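Local coordinates for core protein VP7 (Bluetongue virus, PDB 1BVP), which forms trimers that assemble as 260 capsomers on the VP3 scaffold of the virus core and takes part in host cell surface receptor binding, at residues I4-C15 with M61-A72; E108-T116 with N302-L311. All coordinates share one frame; numbering follows the deposited sequence.

Both contacts join nearly antiparallel helices of the helical domain of VP7, and their centres lie about 16 Å apart. Contact 1 is buried throughout and pairs two helices close in sequence. Its chemistry is mostly small aliphatic groups and sulfur. Contact 2 is partly buried and lies nearer the centre of the chain. It pairs helices on the two sides of the strand-rich middle of the sequence, and an apolar strip there gives way to threonine, arginine and carboxylate groups. The two meet where helix 2-15 touches helix 103-116: Ala-5 CB is 3.8 Å from Ile-109 CD1, and Leu-9 packs on Glu-108 and Ile-109.

Contact 1: I4-C15 with M61-A72; sequences IAARALTVMRAC and MFFMCLDMMLSA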
loop_
_atom_site.group_PDB
_atom_site.type_symbol
_atom_site.label_atom_id
_atom_site.label_comp_id
_atom_site.label_asym_id
_atom_site.label_seq_id
_atom_site.Cartn_x
_atom_site.Cartn_y
_atom_site.Cartn_z
ATOM N N ILE A 4 -17.963 3.282 -22.918
ATOM C CA ILE A 4 -16.914 3.757 -23.809
ATOM C C ILE A 4 -15.548 3.457 -23.183
ATOM O O ILE A 4 -14.666 2.879 -23.832
ATOM C CB ILE A 4 -17.067 5.264 -24.049
ATOM C CG1 ILE A 4 -18.435 5.497 -24.681
ATOM C CG2 ILE A 4 -15.913 5.832 -24.892
ATOM C CD1 ILE A 4 -18.504 6.750 -25.433
ATOM N N ALA A 5 -15.391 3.781 -21.904
ATOM C CA ALA A 5 -14.109 3.542 -21.251
ATOM C C ALA A 5 -13.809 2.049 -21.156
ATOM O O ALA A 5 -12.671 1.624 -21.437
ATOM C CB ALA A 5 -14.075 4.193 -19.901
ATOM N N ALA A 6 -14.824 1.258 -20.796
ATOM C CA ALA A 6 -14.703 -0.204 -20.701
ATOM C C ALA A 6 -14.229 -0.805 -22.062
ATOM O O ALA A 6 -13.354 -1.706 -22.105
ATOM C CB ALA A 6 -16.026 -0.802 -20.252
ATOM N N ARG A 7 -14.732 -0.246 -23.172
ATOM C CA ARG A 7 -14.297 -0.696 -24.498
ATOM C C ARG A 7 -12.861 -0.340 -24.821
ATOM O O ARG A 7 -12.090 -1.213 -25.281
ATOM C CB ARG A 7 -15.214 -0.195 -25.596
ATOM C CG ARG A 7 -16.552 -0.865 -25.507
ATOM C CD ARG A 7 -17.495 -0.344 -26.551
ATOM N NE ARG A 7 -18.817 -0.930 -26.355
ATOM C CZ ARG A 7 -19.917 -0.218 -26.138
ATOM N NH1 ARG A 7 -19.845 1.099 -26.100
ATOM N NH2 ARG A 7 -21.078 -0.818 -25.918
ATOM N N ALA A 8 -12.483 0.913 -24.582
ATOM C CA ALA A 8 -11.099 1.341 -24.863
ATOM C C ALA A 8 -10.111 0.467 -24.088
ATOM O O ALA A 8 -9.124 -0.047 -24.640
ATOM C CB ALA A 8 -10.925 2.758 -24.510
ATOM N N LEU A 9 -10.425 0.248 -22.817
ATOM C CA LEU A 9 -9.621 -0.572 -21.924
ATOM C C LEU A 9 -9.495 -2.009 -22.435
ATOM O O LEU A 9 -8.390 -2.604 -22.417
ATOM C CB LEU A 9 -10.316 -0.583 -20.577
ATOM C CG LEU A 9 -9.542 -0.748 -19.282
ATOM C CD1 LEU A 9 -8.456 0.315 -19.224
ATOM C CD2 LEU A 9 -10.536 -0.546 -18.157
ATOM N N THR A 10 -10.639 -2.579 -22.833
ATOM C CA THR A 10 -10.703 -3.933 -23.384
ATOM C C THR A 10 -9.821 -4.075 -24.615
ATOM O O THR A 10 -9.014 -5.005 -24.707
ATOM C CB THR A 10 -12.098 -4.283 -23.805
ATOM O OG1 THR A 10 -12.936 -4.341 -22.655
ATOM C CG2 THR A 10 -12.100 -5.642 -24.471
ATOM N N VAL A 11 -9.951 -3.135 -25.547
ATOM C CA VAL A 11 -9.151 -3.163 -26.767
ATOM C C VAL A 11 -7.668 -3.015 -26.525
ATOM O O VAL A 11 -6.852 -3.724 -27.153
ATOM C CB VAL A 11 -9.586 -2.083 -27.732
ATOM C CG1 VAL A 11 -8.698 -2.084 -28.926
ATOM C CG2 VAL A 11 -11.057 -2.280 -28.100
ATOM N N MET A 12 -7.302 -2.078 -25.641
ATOM C CA MET A 12 -5.881 -1.857 -25.338
ATOM C C MET A 12 -5.265 -3.056 -24.656
ATOM O O MET A 12 -4.148 -3.436 -24.999
ATOM C CB MET A 12 -5.655 -0.631 -24.486
ATOM C CG MET A 12 -6.145 0.658 -25.090
ATOM S SD MET A 12 -5.465 2.045 -24.114
ATOM C CE MET A 12 -6.643 2.198 -22.834
ATOM N N ARG A 13 -5.981 -3.680 -23.715
ATOM C CA ARG A 13 -5.398 -4.850 -23.047
ATOM C C ARG A 13 -5.224 -6.018 -24.037
ATOM O O ARG A 13 -4.289 -6.807 -23.911
ATOM C CB ARG A 13 -6.198 -5.265 -21.804
ATOM C CG ARG A 13 -6.374 -4.181 -20.766
ATOM C CD ARG A 13 -7.150 -4.633 -19.492
ATOM N NE ARG A 13 -6.283 -5.313 -18.534
ATOM C CZ ARG A 13 -6.454 -6.564 -18.077
ATOM N NH1 ARG A 13 -7.492 -7.312 -18.472
ATOM N NH2 ARG A 13 -5.548 -7.100 -17.245
ATOM N N ALA A 14 -6.097 -6.095 -25.042
ATOM C CA ALA A 14 -6.034 -7.133 -26.075
ATOM C C ALA A 14 -4.796 -6.891 -26.937
ATOM O O ALA A 14 -4.069 -7.829 -27.296
ATOM C CB ALA A 14 -7.280 -7.073 -26.937
ATOM N N CYS A 15 -4.549 -5.632 -27.290
ATOM C CA CYS A 15 -3.382 -5.353 -28.107
ATOM C C CYS A 15 -2.081 -5.686 -27.371
ATOM O O CYS A 15 -1.083 -6.024 -28.004
ATOM C CB CYS A 15 -3.358 -3.895 -28.524
ATOM S SG CYS A 15 -4.659 -3.387 -29.604
ATOM N N MET A 61 -1.119 0.411 -35.096
ATOM C CA MET A 61 -1.955 -0.181 -34.051
ATOM C C MET A 61 -1.856 0.653 -32.781
ATOM O O MET A 61 -2.865 0.886 -32.099
ATOM C CB MET A 61 -1.546 -1.611 -33.736
ATOM C CG MET A 61 -2.465 -2.225 -32.694
ATOM S SD MET A 61 -2.135 -3.954 -32.367
ATOM C CE MET A 61 -3.427 -4.602 -33.361
ATOM N N PHE A 62 -0.635 1.096 -32.469
ATOM C CA PHE A 62 -0.421 1.933 -31.308
ATOM C C PHE A 62 -1.230 3.224 -31.443
ATOM O O PHE A 62 -1.851 3.681 -30.469
ATOM C CB PHE A 62 1.046 2.272 -31.103
ATOM C CG PHE A 62 1.265 3.136 -29.901
ATOM C CD1 PHE A 62 1.141 2.598 -28.621
ATOM C CD2 PHE A 62 1.460 4.507 -30.040
ATOM C CE1 PHE A 62 1.195 3.413 -27.493
ATOM C CE2 PHE A 62 1.515 5.337 -28.922
ATOM C CZ PHE A 62 1.380 4.794 -27.646
ATOM N N PHE A 63 -1.250 3.811 -32.641
ATOM C CA PHE A 63 -2.018 5.028 -32.838
ATOM C C PHE A 63 -3.489 4.788 -32.621
ATOM O O PHE A 63 -4.196 5.676 -32.156
ATOM C CB PHE A 63 -1.788 5.605 -34.206
ATOM C CG PHE A 63 -0.391 6.092 -34.425
ATOM C CD1 PHE A 63 0.403 6.501 -33.352
ATOM C CD2 PHE A 63 0.143 6.147 -35.714
ATOM C CE1 PHE A 63 1.704 6.959 -33.565
ATOM C CE2 PHE A 63 1.441 6.602 -35.928
ATOM C CZ PHE A 63 2.225 7.008 -34.861
ATOM N N MET A 64 -3.946 3.563 -32.887
ATOM C CA MET A 64 -5.356 3.234 -32.697
ATOM C C MET A 64 -5.638 3.245 -31.200
ATOM O O MET A 64 -6.668 3.721 -30.749
ATOM C CB MET A 64 -5.677 1.855 -33.279
ATOM C CG MET A 64 -7.101 1.451 -33.009
ATOM S SD MET A 64 -7.486 -0.222 -33.413
ATOM C CE MET A 64 -6.481 -1.203 -32.240
ATOM N N CYS A 65 -4.705 2.707 -30.431
ATOM C CA CYS A 65 -4.838 2.675 -28.987
ATOM C C CYS A 65 -4.783 4.089 -28.407
ATOM O O CYS A 65 -5.604 4.451 -27.540
ATOM C CB CYS A 65 -3.732 1.839 -28.434
ATOM S SG CYS A 65 -4.036 0.110 -28.716
ATOM N N LEU A 66 -3.848 4.897 -28.911
ATOM C CA LEU A 66 -3.733 6.283 -28.482
ATOM C C LEU A 66 -5.059 7.011 -28.742
ATOM O O LEU A 66 -5.593 7.692 -27.863
ATOM C CB LEU A 66 -2.593 6.959 -29.221
ATOM C CG LEU A 66 -2.239 8.410 -28.860
ATOM C CD1 LEU A 66 -2.155 8.627 -27.368
ATOM C CD2 LEU A 66 -0.900 8.735 -29.502
ATOM N N ASP A 67 -5.634 6.816 -29.925
ATOM C CA ASP A 67 -6.910 7.458 -30.250
ATOM C C ASP A 67 -7.998 7.063 -29.286
ATOM O O ASP A 67 -8.808 7.889 -28.869
ATOM C CB ASP A 67 -7.383 7.078 -31.659
ATOM C CG ASP A 67 -6.874 8.019 -32.729
ATOM O OD1 ASP A 67 -6.457 9.152 -32.403
ATOM O OD2 ASP A 67 -6.898 7.628 -33.911
ATOM N N MET A 68 -8.037 5.775 -28.975
ATOM C CA MET A 68 -9.044 5.230 -28.089
ATOM C C MET A 68 -8.884 5.712 -26.668
ATOM O O MET A 68 -9.878 6.010 -26.006
ATOM C CB MET A 68 -9.021 3.717 -28.164
ATOM C CG MET A 68 -9.530 3.204 -29.495
ATOM S SD MET A 68 -9.648 1.426 -29.531
ATOM C CE MET A 68 -10.750 1.287 -30.902
ATOM N N MET A 69 -7.638 5.800 -26.201
ATOM C CA MET A 69 -7.341 6.300 -24.860
ATOM C C MET A 69 -7.785 7.789 -24.785
ATOM O O MET A 69 -8.596 8.151 -23.942
ATOM C CB MET A 69 -5.844 6.147 -24.596
ATOM C CG MET A 69 -5.334 6.589 -23.211
ATOM S SD MET A 69 -4.847 8.335 -23.159
ATOM C CE MET A 69 -5.672 8.906 -21.709
ATOM N N LEU A 70 -7.374 8.618 -25.745
ATOM C CA LEU A 70 -7.761 10.024 -25.714
ATOM C C LEU A 70 -9.255 10.228 -25.791
ATOM O O LEU A 70 -9.805 11.054 -25.063
ATOM C CB LEU A 70 -7.050 10.834 -26.804
ATOM C CG LEU A 70 -5.517 10.743 -26.711
ATOM C CD1 LEU A 70 -4.849 11.342 -27.910
ATOM C CD2 LEU A 70 -5.014 11.377 -25.405
ATOM N N SER A 71 -9.938 9.456 -26.622
ATOM C CA SER A 71 -11.395 9.623 -26.731
ATOM C C SER A 71 -12.117 9.214 -25.454
ATOM O O SER A 71 -13.039 9.894 -25.013
ATOM C CB SER A 71 -11.966 8.871 -27.945
ATOM O OG SER A 71 -11.437 9.437 -29.141
ATOM N N ALA A 72 -11.677 8.129 -24.827
ATOM C CA ALA A 72 -12.330 7.693 -23.595
ATOM C C ALA A 72 -12.073 8.687 -22.457
ATOM O O ALA A 72 -12.926 8.851 -21.591
ATOM C CB ALA A 72 -11.839 6.299 -23.192
#
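Ala-8 and Ala-72 meet through their methyl groups, CB to CB at 3.9 Å. Ala-8 CB also lies against the backbone of the other helix, 3.7 Å from Met-68 O. Such small side chains let the helices come close at this end: the CA atoms of Ala-5 and Ala-72 are 5.1 Å apart. Ile-4 adds its CG2 branch beside Ala-72.

Larger side chains take over further along. Val-11 presents CG1 to Met-68 SD at 3.7 Å, and the two side chains cross at about a right angle. Val-11 CG1 stands anti to the backbone N (chi1 176°), which also brings it near the terminal methyl of Met-64. Met-12 reaches across on the other flank, where its SD is 4.1 Å from Met-69 CB.

Cys-15 closes the row in a cluster of sulfur atoms. Its SG lies 3.7 Å from Cys-65 SG, so the two cysteines are in contact without a disulfide. Met-61 SD is 3.8 Å from the same Cys-15 SG, and Met-64 CE also touches it. The Met-64 chain bends at chi3 (66°), which turns its methyl toward both Val-11 and Cys-15.

Helix 27-44 packs on Val-11 through Ala-36 and on Met-64 through Tyr-40. The axes approach to 9.2 Å at an angle of 157°. This is a nearly antiparallel helix pair, typical of the interior of an all-helical domain such as the one VP7 builds from both ends of its chain.

Contact 2: E108-T116 with N302-L311; sequences EIARVTGET and NDRDSILTLL
A nearly antiparallel helix pair in the helical domain of VP7 brings the C-terminal end of helix 103-116 beside the start of helix 304-323. The axes run at 154° and approach to 9.8 Å. Val-112 sits in the middle with both branches engaged. Its CG2 meets Leu-311 CD1 tip to tip, while CG1 passes Ile-307 CG2 at 4.1 Å. Ile-109 CD1 touches Leu-308 CD2 at 4.0 Å.

Thr-116 lies across the start of the second helix. Its CG2 packs on Arg-304 CB, although the exact placement of this side chain is less certain. Asp-303 is the N-cap: Ser-306 N donates to its OD2 at 3.3 Å from above the carboxylate plane. Ser-306 OG donates to Asp-303 OD1 at 2.9 Å, on the syn side.

Arg-304 is extended from CG to NE, with CG anti to the backbone N (chi1 -178°). It runs alongside Thr-113, whose OG1 lies at the guanidinium edge, 3.5 Å from Arg-304 NE. Asp-2 OD1 joins the two residues, by a salt bridge to Arg-304 NH2 and a hydrogen bond to Thr-113 OG1. The pair is thus held by apolar packing from Val-112 toward Leu-311, with its polar end tied together through a shared carboxylate from the N-terminal region of the chain.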
loop_
_atom_site.group_PDB
_atom_site.type_symbol
_atom_site.label_atom_id
_atom_site.label_comp_id
_atom_site.label_asym_id
_atom_site.label_seq_id
_atom_site.Cartn_x
_atom_site.Cartn_y
_atom_site.Cartn_z
ATOM N N GLU A 108 -13.694 -2.868 -13.444
ATOM C CA GLU A 108 -12.750 -1.825 -13.126
ATOM C C GLU A 108 -13.396 -0.425 -13.285
ATOM O O GLU A 108 -13.292 0.430 -12.401
ATOM C CB GLU A 108 -11.539 -2.032 -13.987
ATOM C CG GLU A 108 -10.723 -0.812 -14.181
ATOM C CD GLU A 108 -9.356 -1.133 -14.802
ATOM O OE1 GLU A 108 -9.077 -2.380 -14.989
ATOM O OE2 GLU A 108 -8.586 -0.133 -15.057
ATOM N N ILE A 109 -14.151 -0.218 -14.352
ATOM C CA ILE A 109 -14.822 1.067 -14.544
ATOM C C ILE A 109 -15.909 1.272 -13.487
ATOM O O ILE A 109 -16.142 2.389 -13.028
ATOM C CB ILE A 109 -15.465 1.190 -15.944
ATOM C CG1 ILE A 109 -14.391 1.025 -17.019
ATOM C CG2 ILE A 109 -16.060 2.562 -16.126
ATOM C CD1 ILE A 109 -13.225 2.006 -16.912
ATOM N N ALA A 110 -16.600 0.213 -13.095
ATOM C CA ALA A 110 -17.650 0.351 -12.081
ATOM C C ALA A 110 -17.015 0.845 -10.782
ATOM O O ALA A 110 -17.609 1.633 -10.027
ATOM C CB ALA A 110 -18.339 -0.970 -11.854
ATOM N N ARG A 111 -15.824 0.333 -10.502
ATOM C CA ARG A 111 -15.123 0.775 -9.336
ATOM C C ARG A 111 -14.779 2.262 -9.438
ATOM O O ARG A 111 -15.073 3.033 -8.523
ATOM C CB ARG A 111 -13.837 0.008 -9.140
ATOM C CG ARG A 111 -13.319 0.344 -7.791
ATOM C CD ARG A 111 -14.264 -0.263 -6.738
ATOM N NE ARG A 111 -13.384 -1.041 -5.904
ATOM C CZ ARG A 111 -13.486 -2.328 -5.656
ATOM N NH1 ARG A 111 -14.481 -3.034 -6.139
ATOM N NH2 ARG A 111 -12.481 -2.935 -5.056
ATOM N N VAL A 112 -14.120 2.659 -10.520
ATOM C CA VAL A 112 -13.768 4.054 -10.669
ATOM C C VAL A 112 -15.008 4.919 -10.485
ATOM O O VAL A 112 -15.019 5.883 -9.725
ATOM C CB VAL A 112 -13.159 4.345 -12.034
ATOM C CG1 VAL A 112 -12.930 5.829 -12.197
ATOM C CG2 VAL A 112 -11.834 3.612 -12.173
ATOM N N THR A 113 -16.094 4.538 -11.116
ATOM C CA THR A 113 -17.276 5.353 -10.980
ATOM C C THR A 113 -17.880 5.319 -9.580
ATOM O O THR A 113 -18.175 6.355 -8.993
ATOM C CB THR A 113 -18.264 5.001 -12.077
ATOM O OG1 THR A 113 -17.764 5.545 -13.300
ATOM C CG2 THR A 113 -19.648 5.556 -11.803
ATOM N N GLY A 114 -17.998 4.134 -9.024
ATOM C CA GLY A 114 -18.587 4.019 -7.717
ATOM C C GLY A 114 -17.860 4.751 -6.613
ATOM O O GLY A 114 -18.501 5.514 -5.892
ATOM N N GLU A 115 -16.541 4.578 -6.484
ATOM C CA GLU A 115 -15.856 5.242 -5.382
ATOM C C GLU A 115 -15.716 6.741 -5.542
ATOM O O GLU A 115 -15.896 7.496 -4.611
ATOM C CB GLU A 115 -14.518 4.561 -5.006
ATOM C CG GLU A 115 -13.412 4.554 -6.045
ATOM C CD GLU A 115 -12.465 5.740 -5.993
ATOM O OE1 GLU A 115 -12.664 6.666 -5.201
ATOM O OE2 GLU A 115 -11.487 5.757 -6.750
ATOM N N THR A 116 -15.464 7.155 -6.754
ATOM C CA THR A 116 -15.257 8.533 -7.140
ATOM C C THR A 116 -16.466 9.420 -6.949
ATOM O O THR A 116 -16.356 10.616 -6.711
ATOM C CB THR A 116 -14.888 8.454 -8.613
ATOM O OG1 THR A 116 -13.537 8.824 -8.774
ATOM C CG2 THR A 116 -15.821 9.201 -9.508
ATOM N N ASN A 302 -9.062 13.204 -6.810
ATOM C CA ASN A 302 -10.299 12.725 -6.199
ATOM C C ASN A 302 -11.536 12.702 -7.086
ATOM O O ASN A 302 -12.645 12.440 -6.602
ATOM C CB ASN A 302 -10.594 13.531 -4.936
ATOM C CG ASN A 302 -10.811 14.979 -5.237
ATOM O OD1 ASN A 302 -9.919 15.790 -5.031
ATOM N ND2 ASN A 302 -11.979 15.317 -5.789
ATOM N N ASP A 303 -11.352 12.989 -8.369
ATOM C CA ASP A 303 -12.453 13.001 -9.311
ATOM C C ASP A 303 -12.301 11.880 -10.330
ATOM O O ASP A 303 -11.184 11.418 -10.617
ATOM C CB ASP A 303 -12.514 14.351 -10.028
ATOM C CG ASP A 303 -11.222 14.694 -10.719
ATOM O OD1 ASP A 303 -10.199 14.853 -10.024
ATOM O OD2 ASP A 303 -11.218 14.793 -11.956
ATOM N N ARG A 304 -13.435 11.485 -10.895
ATOM C CA ARG A 304 -13.504 10.447 -11.896
ATOM C C ARG A 304 -12.517 10.641 -13.046
ATOM O O ARG A 304 -11.744 9.724 -13.370
ATOM C CB ARG A 304 -14.921 10.378 -12.454
ATOM C CG ARG A 304 -15.133 9.290 -13.468
ATOM C CD ARG A 304 -16.550 9.286 -13.996
ATOM N NE ARG A 304 -16.738 8.318 -15.079
ATOM C CZ ARG A 304 -16.311 8.510 -16.327
ATOM N NH1 ARG A 304 -15.666 9.638 -16.655
ATOM N NH2 ARG A 304 -16.543 7.585 -17.255
ATOM N N ASP A 305 -12.487 11.842 -13.614
ATOM C CA ASP A 305 -11.615 12.100 -14.750
ATOM C C ASP A 305 -10.141 11.814 -14.523
ATOM O O ASP A 305 -9.501 11.095 -15.322
ATOM C CB ASP A 305 -11.803 13.517 -15.280
ATOM C CG ASP A 305 -13.190 13.750 -15.910
ATOM O OD1 ASP A 305 -13.977 12.788 -16.181
ATOM O OD2 ASP A 305 -13.489 14.949 -16.133
ATOM N N SER A 306 -9.603 12.325 -13.424
ATOM C CA SER A 306 -8.191 12.114 -13.124
ATOM C C SER A 306 -7.893 10.650 -12.939
ATOM O O SER A 306 -6.931 10.133 -13.524
ATOM C CB SER A 306 -7.825 12.868 -11.870
ATOM O OG SER A 306 -8.212 14.207 -12.065
ATOM N N ILE A 307 -8.715 9.976 -12.135
ATOM C CA ILE A 307 -8.487 8.564 -11.892
ATOM C C ILE A 307 -8.529 7.766 -13.197
ATOM O O ILE A 307 -7.631 6.969 -13.478
ATOM C CB ILE A 307 -9.507 8.010 -10.927
ATOM C CG1 ILE A 307 -9.479 8.814 -9.627
ATOM C CG2 ILE A 307 -9.200 6.562 -10.672
ATOM C CD1 ILE A 307 -8.151 8.697 -8.866
ATOM N N LEU A 308 -9.550 8.023 -14.009
ATOM C CA LEU A 308 -9.723 7.342 -15.280
ATOM C C LEU A 308 -8.523 7.549 -16.179
ATOM O O LEU A 308 -7.967 6.587 -16.751
ATOM C CB LEU A 308 -10.929 7.905 -15.988
ATOM C CG LEU A 308 -11.961 6.949 -16.564
ATOM C CD1 LEU A 308 -12.380 7.547 -17.874
ATOM C CD2 LEU A 308 -11.401 5.569 -16.774
ATOM N N THR A 309 -8.150 8.811 -16.341
ATOM C CA THR A 309 -7.007 9.161 -17.169
ATOM C C THR A 309 -5.734 8.424 -16.727
ATOM O O THR A 309 -4.948 7.973 -17.558
ATOM C CB THR A 309 -6.779 10.679 -17.139
ATOM O OG1 THR A 309 -7.964 11.366 -17.593
ATOM C CG2 THR A 309 -5.622 11.057 -18.007
ATOM N N LEU A 310 -5.530 8.296 -15.421
ATOM C CA LEU A 310 -4.360 7.597 -14.918
ATOM C C LEU A 310 -4.453 6.139 -15.300
ATOM O O LEU A 310 -3.478 5.594 -15.828
ATOM C CB LEU A 310 -4.204 7.747 -13.391
ATOM C CG LEU A 310 -3.829 9.180 -12.986
ATOM C CD1 LEU A 310 -4.024 9.351 -11.518
ATOM C CD2 LEU A 310 -2.416 9.513 -13.410
ATOM N N LEU A 311 -5.600 5.504 -15.043
ATOM C CA LEU A 311 -5.766 4.087 -15.387
ATOM C C LEU A 311 -5.583 3.831 -16.884
ATOM O O LEU A 311 -4.817 2.953 -17.297
ATOM C CB LEU A 311 -7.133 3.591 -14.960
ATOM C CG LEU A 311 -7.263 3.632 -13.451
ATOM C CD1 LEU A 311 -8.584 3.015 -13.076
ATOM C CD2 LEU A 311 -6.098 2.872 -12.810
#